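Local coordinates for protein BaAA10 Lytic Polysaccharide Monooxygenase (Bacillus amyloliquefaciens, PDB 5IJU) that probably cleaves chitin chains by copper-dependent oxidation, as a chitin-active lytic polysaccharide monooxygenase of family AA10, at residues 96-101 and 160-165. Numbering follows the deposited sequence.
Sequences APHATS and WDVADT. With CU (copper (II) ion), chain C.
The copper site, a histidine brace completed by the N-terminal H1, borders this contact: H98 binds the copper ion through NE2 at 2.0 Å, and its ring carbon CD2 lies 3.8 Å from CH2 of W160. The two ring planes are nearly parallel, 13° apart, but slid so far past each other that they barely overlap. The indole is turned with its edge to the 96-101 loop. In its plane NE1 donates to T100 OG1 at 2.8 Å, and that hydroxyl donates in turn to H98 O, so one threonine oxygen links the buried indole to the backbone of the copper ligand. With chi1 at -60°, OG1 lies beside the T100 backbone N, while CG2 rests against NE1 and CD1 of the indole. A phenylalanine in place of W160 would probably leave T100 OG1 without its N-H donor and open a gap beside H98. Strand 100-108 starts and strand 154-162 stops here, antiparallel neighbours in the immunoglobulin-like beta-sandwich core, T100 facing V162 as a non-hydrogen-bonded pair. A163 N gives A99 O a short, nearly straight bond (2.7 Å, 168°), while S101 N donates to D161 O at 3.2 Å. Nearby, a water links S101 OG to D161 OD2; D161 OD1 is hydrogen-bonded to H104.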
loop_
_atom_site.group_PDB
_atom_site.type_symbol
_atom_site.label_atom_id
_atom_site.label_comp_id
_atom_site.label_asym_id
_atom_site.label_seq_id
_atom_site.Cartn_x
_atom_site.Cartn_y
_atom_site.Cartn_z
ATOM N N ALA A 96 -12.138 10.139 -3.253
ATOM C CA ALA A 96 -12.375 10.743 -4.572
ATOM C C ALA A 96 -11.965 9.709 -5.627
ATOM O O ALA A 96 -10.765 9.547 -5.874
ATOM C CB ALA A 96 -11.567 12.010 -4.728
ATOM N N PRO A 97 -12.933 8.971 -6.193
ATOM C CA PRO A 97 -12.633 7.825 -7.079
ATOM C C PRO A 97 -12.321 8.204 -8.525
ATOM O O PRO A 97 -13.218 8.171 -9.365
ATOM C CB PRO A 97 -13.947 7.026 -7.034
ATOM C CG PRO A 97 -15.010 8.093 -6.901
ATOM C CD PRO A 97 -14.380 9.110 -5.978
ATOM N N HIS A 98 -11.073 8.498 -8.832
ATOM C CA HIS A 98 -10.690 9.001 -10.168
ATOM C C HIS A 98 -10.803 7.935 -11.261
ATOM O O HIS A 98 -10.816 6.739 -10.965
ATOM C CB HIS A 98 -9.262 9.538 -10.177
ATOM C CG HIS A 98 -8.978 10.509 -9.082
ATOM N ND1 HIS A 98 -9.718 11.656 -8.900
ATOM C CD2 HIS A 98 -8.047 10.495 -8.096
ATOM C CE1 HIS A 98 -9.262 12.306 -7.843
ATOM N NE2 HIS A 98 -8.232 11.636 -7.357
ATOM N N ALA A 99 -10.875 8.402 -12.513
ATOM C CA ALA A 99 -10.674 7.550 -13.690
ATOM C C ALA A 99 -9.396 6.724 -13.549
ATOM O O ALA A 99 -8.317 7.279 -13.289
ATOM C CB ALA A 99 -10.586 8.402 -14.954
ATOM N N THR A 100 -9.514 5.415 -13.781
ATOM C CA THR A 100 -8.451 4.449 -13.459
ATOM C C THR A 100 -7.997 3.688 -14.685
ATOM O O THR A 100 -8.838 3.240 -15.465
ATOM C CB THR A 100 -8.991 3.523 -12.387
ATOM O OG1 THR A 100 -9.332 4.336 -11.254
ATOM C CG2 THR A 100 -7.953 2.440 -11.985
ATOM N N SER A 101 -6.677 3.572 -14.885
ATOM C CA SER A 101 -6.116 2.762 -15.969
ATOM C C SER A 101 -5.850 1.312 -15.520
ATOM O O SER A 101 -6.113 0.360 -16.256
ATOM C CB SER A 101 -4.858 3.395 -16.508
ATOM O OG SER A 101 -3.959 3.599 -15.454
ATOM N N TRP A 160 -2.528 1.862 -7.394
ATOM C CA TRP A 160 -3.694 2.306 -8.150
ATOM C C TRP A 160 -3.201 3.385 -9.085
ATOM O O TRP A 160 -2.814 4.432 -8.609
ATOM C CB TRP A 160 -4.724 2.882 -7.202
ATOM C CG TRP A 160 -5.830 3.656 -7.847
ATOM C CD1 TRP A 160 -6.380 3.439 -9.082
ATOM C CD2 TRP A 160 -6.554 4.756 -7.267
ATOM N NE1 TRP A 160 -7.384 4.371 -9.303
ATOM C CE2 TRP A 160 -7.522 5.163 -8.197
ATOM C CE3 TRP A 160 -6.458 5.443 -6.040
ATOM C CZ2 TRP A 160 -8.385 6.257 -7.956
ATOM C CZ3 TRP A 160 -7.310 6.507 -5.785
ATOM C CH2 TRP A 160 -8.268 6.910 -6.742
ATOM N N ASP A 161 -3.216 3.119 -10.385
ATOM C CA ASP A 161 -2.843 4.128 -11.390
ATOM C C ASP A 161 -4.045 4.939 -11.822
ATOM O O ASP A 161 -5.059 4.377 -12.260
ATOM C CB ASP A 161 -2.248 3.478 -12.623
ATOM C CG ASP A 161 -0.875 2.916 -12.380
ATOM O OD1 ASP A 161 -0.382 2.868 -11.206
ATOM O OD2 ASP A 161 -0.271 2.498 -13.382
ATOM N N VAL A 162 -3.891 6.269 -11.751
ATOM C CA VAL A 162 -4.913 7.199 -12.171
ATOM C C VAL A 162 -4.754 7.387 -13.679
ATOM O O VAL A 162 -3.649 7.536 -14.190
ATOM C CB VAL A 162 -4.806 8.532 -11.415
ATOM C CG1 VAL A 162 -5.816 9.565 -11.938
ATOM C CG2 VAL A 162 -5.042 8.286 -9.949
ATOM N N ALA A 163 -5.883 7.335 -14.354
ATOM C CA ALA A 163 -5.967 7.327 -15.820
ATOM C C ALA A 163 -5.522 8.646 -16.447
ATOM O O ALA A 163 -4.794 8.662 -17.452
ATOM C CB ALA A 163 -7.393 7.027 -16.207
ATOM N N ASP A 164 -5.893 9.760 -15.816
ATOM C CA ASP A 164 -5.813 11.100 -16.450
ATOM C C ASP A 164 -4.827 12.064 -15.793
ATOM O O ASP A 164 -4.890 13.290 -16.027
ATOM C CB ASP A 164 -7.219 11.735 -16.544
ATOM C CG ASP A 164 -7.848 12.010 -15.167
ATOM O OD1 ASP A 164 -7.522 11.285 -14.197
ATOM O OD2 ASP A 164 -8.653 12.939 -15.067
ATOM N N THR A 165 -3.948 11.525 -14.944
ATOM C CA THR A 165 -2.870 12.274 -14.345
ATOM C C THR A 165 -1.616 11.452 -14.416
ATOM O O THR A 165 -1.656 10.303 -14.856
ATOM C CB THR A 165 -3.150 12.630 -12.887
ATOM O OG1 THR A 165 -2.929 11.473 -12.056
ATOM C CG2 THR A 165 -4.579 13.172 -12.717
HETATM CU CU CU C . -7.426 11.911 -5.489
HETATM O O HOH W 1 -1.495 2.763 -15.819
HETATM O O HOH W 2 -5.849 12.401 -6.561
HETATM O O HOH W 3 -8.429 13.841 -5.406
#